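Local atomic coordinates of fructose-2,6-bisphosphatase TIGAR B (Danio rerio, PDB entry 3E9D), a protein that probably hydrolyses the 2-phosphate of fructose-2,6-bisphosphate through a phosphohistidine intermediate and so lowers glycolytic flux. Residues Q37-A42 and I63-I68; R44-L49 and E67-N72; F92-G97 and K104-A109. One frame throughout, in Å; residues are numbered along the deposited sequence.

Contact 1: residues Q37-A42 and I63-I68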
loop_
_atom_site.group_PDB
_atom_site.type_symbol
_atom_site.label_atom_id
_atom_site.label_comp_id
_atom_site.label_asym_id
_atom_site.label_seq_id
_atom_site.Cartn_x
_atom_site.Cartn_y
_atom_site.Cartn_z
ATOM N N GLN A 37 -3.229 -9.000 16.751
ATOM C CA GLN A 37 -2.464 -10.220 16.472
ATOM C C GLN A 37 -1.902 -10.241 15.065
ATOM O O GLN A 37 -0.754 -10.646 14.855
ATOM C CB GLN A 37 -3.350 -11.458 16.639
ATOM C CG GLN A 37 -3.580 -11.849 18.041
ATOM C CD GLN A 37 -4.606 -12.942 18.145
ATOM O OE1 GLN A 37 -4.277 -14.111 18.014
ATOM N NE2 GLN A 37 -5.863 -12.568 18.375
ATOM N N GLN A 38 -2.719 -9.843 14.095
ATOM C CA GLN A 38 -2.252 -9.877 12.709
ATOM C C GLN A 38 -1.119 -8.869 12.510
ATOM O O GLN A 38 -0.145 -9.170 11.823
ATOM C CB GLN A 38 -3.380 -9.599 11.722
ATOM C CG GLN A 38 -4.525 -10.608 11.756
ATOM C CD GLN A 38 -5.681 -10.130 10.888
ATOM O OE1 GLN A 38 -5.904 -8.927 10.741
ATOM N NE2 GLN A 38 -6.405 -11.063 10.305
ATOM N N ALA A 39 -1.248 -7.696 13.140
ATOM C CA ALA A 39 -0.240 -6.623 13.042
ATOM C C ALA A 39 1.079 -7.059 13.650
ATOM O O ALA A 39 2.142 -6.781 13.098
ATOM C CB ALA A 39 -0.737 -5.329 13.711
ATOM N N ALA A 40 1.012 -7.739 14.796
ATOM C CA ALA A 40 2.213 -8.257 15.459
ATOM C C ALA A 40 2.925 -9.319 14.607
ATOM O O ALA A 40 4.171 -9.334 14.516
ATOM C CB ALA A 40 1.860 -8.805 16.849
ATOM N N ALA A 41 2.135 -10.174 13.961
ATOM C CA ALA A 41 2.663 -11.201 13.067
ATOM C C ALA A 41 3.330 -10.572 11.847
ATOM O O ALA A 41 4.386 -11.039 11.411
ATOM C CB ALA A 41 1.540 -12.206 12.632
ATOM N N ALA A 42 2.728 -9.509 11.304
ATOM C CA ALA A 42 3.358 -8.782 10.197
ATOM C C ALA A 42 4.624 -8.086 10.697
ATOM O O ALA A 42 5.617 -8.039 9.983
ATOM C CB ALA A 42 2.386 -7.754 9.546
ATOM N N ILE A 63 -2.736 3.618 11.606
ATOM C CA ILE A 63 -1.731 4.092 12.563
ATOM C C ILE A 63 -1.316 3.008 13.579
ATOM O O ILE A 63 -0.126 2.805 13.818
ATOM C CB ILE A 63 -2.198 5.363 13.314
ATOM C CG1 ILE A 63 -2.375 6.511 12.297
ATOM C CG2 ILE A 63 -1.180 5.737 14.440
ATOM C CD1 ILE A 63 -3.210 7.655 12.786
ATOM N N GLN A 64 -2.296 2.330 14.172
ATOM C CA GLN A 64 -2.006 1.242 15.128
ATOM C C GLN A 64 -1.198 0.097 14.513
ATOM O O GLN A 64 -0.306 -0.451 15.150
ATOM C CB GLN A 64 -3.299 0.675 15.680
ATOM C CG GLN A 64 -4.043 1.595 16.599
ATOM C CD GLN A 64 -5.317 0.943 17.071
ATOM O OE1 GLN A 64 -6.274 0.799 16.312
ATOM N NE2 GLN A 64 -5.325 0.512 18.331
ATOM N N THR A 65 -1.532 -0.258 13.275
ATOM C CA THR A 65 -0.836 -1.312 12.557
ATOM C C THR A 65 0.605 -0.902 12.304
ATOM O O THR A 65 1.542 -1.672 12.578
ATOM C CB THR A 65 -1.558 -1.647 11.230
ATOM O OG1 THR A 65 -2.883 -2.089 11.534
ATOM C CG2 THR A 65 -0.807 -2.757 10.433
ATOM N N ALA A 66 0.790 0.334 11.835
ATOM C CA ALA A 66 2.138 0.853 11.609
ATOM C C ALA A 66 2.945 0.885 12.911
ATOM O O ALA A 66 4.139 0.540 12.918
ATOM C CB ALA A 66 2.083 2.229 10.973
ATOM N N GLU A 67 2.301 1.290 14.009
ATOM C CA GLU A 67 2.995 1.393 15.291
ATOM C C GLU A 67 3.469 0.004 15.759
ATOM O O GLU A 67 4.562 -0.148 16.294
ATOM C CB GLU A 67 2.106 2.015 16.364
ATOM C CG GLU A 67 1.871 3.505 16.186
ATOM C CD GLU A 67 0.834 4.048 17.164
ATOM O OE1 GLU A 67 -0.096 3.292 17.546
ATOM O OE2 GLU A 67 0.938 5.239 17.532
ATOM N N ILE A 68 2.619 -0.993 15.563
ATOM C CA ILE A 68 2.940 -2.358 15.982
ATOM C C ILE A 68 4.031 -2.948 15.099
ATOM O O ILE A 68 4.920 -3.647 15.581
ATOM C CB ILE A 68 1.680 -3.238 16.021
ATOM C CG1 ILE A 68 0.820 -2.821 17.226
ATOM C CG2 ILE A 68 2.040 -4.734 16.161
ATOM C CD1 ILE A 68 -0.662 -3.159 17.063
#
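The flat group at this interface is the peptide joining Ala39 to Ala40, and the CG2 methyl of Ile68 sits over one of its faces. The evidence is its near-equal approach to both ends of the peptide bond, with Ala40 N only 3.5 Å from Ile68 CG2 and Ala39 C hardly farther. Beyond the carbonyl end, Ile69 CG1 of the same partner helix packs against Ala39 O. The methyl is also flanked by both alanine side chains, Ala39 CB at 3.8 Å and Ala40 CB at 4.1 Å from Ile68 CG2. Torsion explains the reach: with chi1 at -72°, Ile68 CG1 lies beside its own backbone N, which turns CG2 anti to that N and onto the peptide. The other branch runs out extended (chi2 155°), which brings Ile68 CD1 to 4.0 Å from Ala39 CB, and the isoleucine thus meets this one alanine with both branches.

On the preceding turn, Thr65 CG2 touches the same alanine, 4.2 Å from Ala39 CB. Its OG1 is turned to different work: it bonds to Arg61 O of its own helix and accepts from Gly12 N, so the hydroxyl is fixed from two directions. Gly12 follows the phosphate-accepting His11, whose side chain is about 4 Å from that of Thr65.

The segment axes approach to 8.7 Å and cross at -39°. No hydrogen bond crosses between the segments, and the methyl side chains of Ala39 and Ala40 let Ile68 reach the backbone itself. Helices 33-45 and 60-71 thereby pack against each other beside the central sheet, where Thr65 and Ala66 touch Val181, an arrangement that belongs to the alpha/beta fold of the histidine phosphatase superfamily, close to its catalytic histidine.

Contact 2: residues R44-L49 and E67-N72; sequences RYLKDL and EIILGN
Asn72 meets Arg44 because its chi1 of -82° sets CG beside the backbone N, while the arginine bends at chi3, and its NH1 meets the amide through a water. The two side chains run the same way, Arg44 CG 4.0 Å from Asn72 OD1, with their flat groups 85° apart. The water accepts from Arg44 NH1 at 2.9 Å, in the guanidinium plane, and donates to Asn72 OD1 at 2.7 Å.

The other end of the amide turns back on the last turn before it: Asn72 ND2 donates to Ile68 O at 2.8 Å and 166°. Asn72 N reaches the same oxygen from the opposite face of the carbonyl, so two donors grip it. Replacing Asn72 by alanine removes the amide, and would probably leave the water without this acceptor and Ile68 O without one of its two donors.

The meeting place lies toward the C-terminal ends of helices 33-45 and 60-71, which strand 53-56 links and which pack together in the alpha/beta fold of the histidine phosphatase superfamily. The chain from Leu46 to Leu49 makes a type I turn. Deeper in, Leu46 CD1 rests 4.2 Å from Ile69 CG2, a buried apolar pair. Lys47 CB lies 3.3 Å from Asn72 O, while its amine runs off to a salt bridge with Asp48 OD2 and its backbone bonds to Leu74.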
loop_
_atom_site.group_PDB
_atom_site.type_symbol
_atom_site.label_atom_id
_atom_site.label_comp_id
_atom_site.label_asym_id
_atom_site.label_seq_id
_atom_site.Cartn_x
_atom_site.Cartn_y
_atom_site.Cartn_z
ATOM N N ARG A 44 6.660 -9.013 13.241
ATOM C CA ARG A 44 7.648 -10.104 13.326
ATOM C C ARG A 44 8.183 -10.535 11.940
ATOM O O ARG A 44 9.362 -10.765 11.772
ATOM C CB ARG A 44 7.033 -11.306 14.032
ATOM C CG ARG A 44 6.818 -11.070 15.521
ATOM C CD ARG A 44 6.541 -12.394 16.257
ATOM N NE ARG A 44 5.276 -12.998 15.823
ATOM C CZ ARG A 44 4.084 -12.699 16.321
ATOM N NH1 ARG A 44 3.945 -11.790 17.283
ATOM N NH2 ARG A 44 3.020 -13.335 15.862
ATOM N N TYR A 45 7.301 -10.625 10.953
ATOM C CA TYR A 45 7.715 -11.016 9.601
ATOM C C TYR A 45 8.697 -10.009 8.980
ATOM O O TYR A 45 9.673 -10.404 8.347
ATOM C CB TYR A 45 6.484 -11.236 8.733
ATOM C CG TYR A 45 6.768 -11.699 7.321
ATOM C CD1 TYR A 45 7.081 -13.033 7.057
ATOM C CD2 TYR A 45 6.683 -10.801 6.239
ATOM C CE1 TYR A 45 7.353 -13.459 5.764
ATOM C CE2 TYR A 45 6.943 -11.219 4.940
ATOM C CZ TYR A 45 7.275 -12.549 4.714
ATOM O OH TYR A 45 7.503 -12.981 3.436
ATOM N N LEU A 46 8.468 -8.720 9.233
ATOM C CA LEU A 46 9.268 -7.651 8.643
ATOM C C LEU A 46 10.388 -7.137 9.561
ATOM O O LEU A 46 11.017 -6.128 9.247
ATOM C CB LEU A 46 8.346 -6.479 8.259
ATOM C CG LEU A 46 7.196 -6.767 7.285
ATOM C CD1 LEU A 46 6.202 -5.571 7.243
ATOM C CD2 LEU A 46 7.757 -7.160 5.892
ATOM N N LYS A 47 10.646 -7.845 10.670
ATOM C CA LYS A 47 11.483 -7.328 11.763
ATOM C C LYS A 47 12.934 -7.077 11.392
ATOM O O LYS A 47 13.584 -6.237 12.018
ATOM C CB LYS A 47 11.403 -8.225 13.016
ATOM C CG LYS A 47 12.172 -9.546 12.943
ATOM C CD LYS A 47 12.070 -10.261 14.302
ATOM C CE LYS A 47 12.724 -11.636 14.371
ATOM N NZ LYS A 47 13.471 -12.074 13.182
ATOM N N ASP A 48 13.432 -7.804 10.386
ATOM C CA ASP A 48 14.834 -7.704 9.982
ATOM C C ASP A 48 15.056 -6.723 8.831
ATOM O O ASP A 48 16.168 -6.638 8.292
ATOM C CB ASP A 48 15.404 -9.084 9.596
ATOM C CG ASP A 48 15.291 -10.106 10.733
ATOM O OD1 ASP A 48 15.852 -9.861 11.823
ATOM O OD2 ASP A 48 14.620 -11.143 10.543
ATOM N N LEU A 49 14.008 -5.997 8.445
ATOM C CA LEU A 49 14.140 -4.974 7.392
ATOM C C LEU A 49 14.340 -3.611 8.009
ATOM O O LEU A 49 13.688 -3.271 8.990
ATOM C CB LEU A 49 12.904 -4.944 6.482
ATOM C CG LEU A 49 12.691 -6.239 5.696
ATOM C CD1 LEU A 49 11.255 -6.358 5.146
ATOM C CD2 LEU A 49 13.737 -6.374 4.584
ATOM N N GLU A 67 2.301 1.290 14.009
ATOM C CA GLU A 67 2.995 1.393 15.291
ATOM C C GLU A 67 3.469 0.004 15.759
ATOM O O GLU A 67 4.562 -0.148 16.294
ATOM C CB GLU A 67 2.106 2.015 16.364
ATOM C CG GLU A 67 1.871 3.505 16.186
ATOM C CD GLU A 67 0.834 4.048 17.164
ATOM O OE1 GLU A 67 -0.096 3.292 17.546
ATOM O OE2 GLU A 67 0.938 5.239 17.532
ATOM N N ILE A 68 2.619 -0.993 15.563
ATOM C CA ILE A 68 2.940 -2.358 15.982
ATOM C C ILE A 68 4.031 -2.948 15.099
ATOM O O ILE A 68 4.920 -3.647 15.581
ATOM C CB ILE A 68 1.680 -3.238 16.021
ATOM C CG1 ILE A 68 0.820 -2.821 17.226
ATOM C CG2 ILE A 68 2.040 -4.734 16.161
ATOM C CD1 ILE A 68 -0.662 -3.159 17.063
ATOM N N ILE A 69 3.984 -2.655 13.809
ATOM C CA ILE A 69 5.016 -3.139 12.914
ATOM C C ILE A 69 6.382 -2.543 13.293
ATOM O O ILE A 69 7.383 -3.261 13.371
ATOM C CB ILE A 69 4.640 -2.874 11.433
ATOM C CG1 ILE A 69 3.512 -3.854 11.010
ATOM C CG2 ILE A 69 5.856 -3.007 10.540
ATOM C CD1 ILE A 69 2.821 -3.483 9.695
ATOM N N LEU A 70 6.409 -1.245 13.560
ATOM C CA LEU A 70 7.670 -0.583 13.909
ATOM C C LEU A 70 8.151 -0.997 15.307
ATOM O O LEU A 70 9.321 -1.190 15.501
ATOM C CB LEU A 70 7.551 0.931 13.801
ATOM C CG LEU A 70 7.524 1.472 12.365
ATOM C CD1 LEU A 70 7.141 2.944 12.422
ATOM C CD2 LEU A 70 8.875 1.289 11.666
ATOM N N GLY A 71 7.231 -1.171 16.253
ATOM C CA GLY A 71 7.613 -1.662 17.587
ATOM C C GLY A 71 8.293 -3.017 17.556
ATOM O O GLY A 71 9.174 -3.296 18.368
ATOM N N ASN A 72 7.875 -3.864 16.616
ATOM C CA ASN A 72 8.475 -5.191 16.429
ATOM C C ASN A 72 9.756 -5.201 15.588
ATOM O O ASN A 72 10.447 -6.225 15.493
ATOM C CB ASN A 72 7.442 -6.113 15.801
ATOM C CG ASN A 72 6.492 -6.680 16.823
ATOM O OD1 ASN A 72 6.816 -7.643 17.515
ATOM N ND2 ASN A 72 5.316 -6.082 16.935
HETATM O O HOH W 1 5.697 -9.846 18.505
#

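Contact 3: residues F92-G97 and K104-A109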
loop_
_atom_site.group_PDB
_atom_site.type_symbol
_atom_site.label_atom_id
_atom_site.label_comp_id
_atom_site.label_asym_id
_atom_site.label_seq_id
_atom_site.Cartn_x
_atom_site.Cartn_y
_atom_site.Cartn_z
ATOM N N PHE A 92 -16.884 6.171 1.216
ATOM C CA PHE A 92 -18.127 5.483 0.830
ATOM C C PHE A 92 -19.394 6.260 1.179
ATOM O O PHE A 92 -20.484 5.739 1.006
ATOM C CB PHE A 92 -18.173 4.052 1.418
ATOM C CG PHE A 92 -17.103 3.150 0.854
ATOM C CD1 PHE A 92 -17.185 2.699 -0.457
ATOM C CD2 PHE A 92 -15.990 2.812 1.609
ATOM C CE1 PHE A 92 -16.179 1.899 -0.997
ATOM C CE2 PHE A 92 -14.974 1.999 1.070
ATOM C CZ PHE A 92 -15.071 1.550 -0.216
ATOM N N GLY A 93 -19.250 7.491 1.681
ATOM C CA GLY A 93 -20.400 8.393 1.860
ATOM C C GLY A 93 -21.482 7.739 2.696
ATOM O O GLY A 93 -21.194 7.150 3.754
ATOM N N VAL A 94 -22.714 7.792 2.212
ATOM C CA VAL A 94 -23.851 7.268 2.996
ATOM C C VAL A 94 -23.838 5.730 3.162
ATOM O O VAL A 94 -24.547 5.201 4.010
ATOM C CB VAL A 94 -25.222 7.719 2.428
ATOM C CG1 VAL A 94 -25.375 9.242 2.536
ATOM C CG2 VAL A 94 -25.419 7.217 0.971
ATOM N N ALA A 95 -23.024 5.033 2.370
ATOM C CA ALA A 95 -22.913 3.570 2.453
ATOM C C ALA A 95 -22.021 3.108 3.607
ATOM O O ALA A 95 -22.041 1.937 3.992
ATOM C CB ALA A 95 -22.418 3.007 1.134
ATOM N N GLU A 96 -21.243 4.029 4.164
ATOM C CA GLU A 96 -20.265 3.674 5.186
ATOM C C GLU A 96 -20.948 3.178 6.456
ATOM O O GLU A 96 -21.925 3.774 6.918
ATOM C CB GLU A 96 -19.350 4.852 5.506
ATOM C CG GLU A 96 -18.203 4.477 6.439
ATOM C CD GLU A 96 -17.220 5.613 6.697
ATOM O OE1 GLU A 96 -17.506 6.777 6.330
ATOM O OE2 GLU A 96 -16.158 5.330 7.278
ATOM N N GLY A 97 -20.437 2.088 7.016
ATOM C CA GLY A 97 -21.044 1.501 8.213
ATOM C C GLY A 97 -22.220 0.585 7.933
ATOM O O GLY A 97 -22.765 -0.016 8.853
ATOM N N LYS A 104 -24.140 -3.157 -2.734
ATOM C CA LYS A 104 -24.553 -3.937 -3.910
ATOM C C LYS A 104 -26.022 -3.686 -4.263
ATOM O O LYS A 104 -26.366 -3.540 -5.433
ATOM C CB LYS A 104 -24.309 -5.432 -3.681
ATOM C CG LYS A 104 -22.867 -5.798 -3.361
ATOM C CD LYS A 104 -22.629 -7.311 -3.446
ATOM C CE LYS A 104 -21.137 -7.638 -3.496
ATOM N NZ LYS A 104 -20.886 -9.112 -3.641
ATOM N N ASN A 105 -26.877 -3.636 -3.244
ATOM C CA ASN A 105 -28.283 -3.244 -3.420
ATOM C C ASN A 105 -28.448 -1.832 -3.983
ATOM O O ASN A 105 -29.265 -1.608 -4.877
ATOM C CB ASN A 105 -29.062 -3.366 -2.105
ATOM C CG ASN A 105 -29.113 -4.800 -1.576
ATOM O OD1 ASN A 105 -28.835 -5.756 -2.297
ATOM N ND2 ASN A 105 -29.476 -4.949 -0.304
ATOM N N MET A 106 -27.673 -0.884 -3.456
ATOM C CA MET A 106 -27.725 0.502 -3.920
ATOM C C MET A 106 -27.315 0.592 -5.382
ATOM O O MET A 106 -27.967 1.291 -6.167
ATOM C CB MET A 106 -26.818 1.400 -3.079
ATOM C CG MET A 106 -27.299 1.618 -1.665
ATOM S SD MET A 106 -26.116 2.595 -0.717
ATOM C CE MET A 106 -26.421 4.240 -1.368
ATOM N N ALA A 107 -26.234 -0.110 -5.730
ATOM C CA ALA A 107 -25.744 -0.162 -7.099
ATOM C C ALA A 107 -26.848 -0.692 -8.012
ATOM O O ALA A 107 -27.196 -0.054 -9.015
ATOM C CB ALA A 107 -24.494 -1.040 -7.194
ATOM N N ASN A 108 -27.407 -1.843 -7.632
ATOM C CA ASN A 108 -28.540 -2.458 -8.333
ATOM C C ASN A 108 -29.713 -1.487 -8.519
ATOM O O ASN A 108 -30.110 -1.210 -9.650
ATOM C CB ASN A 108 -28.976 -3.736 -7.598
ATOM C CG ASN A 108 -30.082 -4.493 -8.316
ATOM O OD1 ASN A 108 -30.185 -4.480 -9.548
ATOM N ND2 ASN A 108 -30.914 -5.175 -7.537
ATOM N N ALA A 109 -30.227 -0.944 -7.413
ATOM C CA ALA A 109 -31.345 0.012 -7.437
ATOM C C ALA A 109 -31.088 1.227 -8.335
ATOM O O ALA A 109 -32.027 1.793 -8.897
ATOM C CB ALA A 109 -31.707 0.464 -6.017
#
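Glu96 OE2, one residue beyond the Ala95 that meets Met106, is gripped by three backbone amides, those of Gly24, Gly26 and Ile27. Three N-H dipoles converging on one oxygen would be expected to favour the charged carboxylate, and they tie this loop to the 24-27 region. Within the loop two bonds set the shape: Ala95 N donates to Phe92 O at 3.0 Å, and Glu96 N to Gly93 O at 3.1 Å. Gly93 at phi 55°, psi -131°, followed by helix-like values at Val94, describes a type II' turn over 92-95, and a type I turn over 93-96 overlaps it. The paired turns place Val94 and Ala95 beside the helix, with Ala95 CB directed at it.

This loop follows strand 81-83 and leads into helix 100-110, in the histidine phosphatase domain; Glu89, the inferred proton donor/acceptor, lies just upstream, its side chain about 11 Å from that of Ala95. The contact therefore folds the helix back on the loop that introduces it.

Met106 alone bridges the gap from the helix. Its chain is extended through chi2 and then bends at chi3, 76°, which carries the terminal methyl across to Val94: Met106 CE is 3.9 Å from Val94 CG2, the two side chains crossing at a slant. The sulfur takes the other neighbour, with Met106 SD 4.2 Å from Ala95 CB. Both touches are apolar, and no hydrogen bond joins the segments. They bury a modest 89 Å², the backbones staying well apart, with Ala95 CA 8.6 Å from Met106 CA. Pro120 packs against Val94 and also bonds to its backbone, while Tyr117 touches Met106 and Ala107.

Overall arrangement
From the N terminus, the chain runs through strand 2-10 to helix 33-45, on which contact 1 opens; contact 2 opens later, at the end of the same helix. After strand 53-56 the chain returns as helix 60-71, and both contacts close on one overlapping stretch of it, 63-68 and 67-72, sharing Glu67 and Ile68. Their centres are about 8 Å apart, making one continuous seam between the two helices. Contact 3 comes later, after strand 81-83, and closes a short local loop between the segment 92-97 before helix 100-110 and the helix itself. It touches neither of the others: its centre lies about 30 Å from that of contact 1 and about 36 Å from that of contact 2.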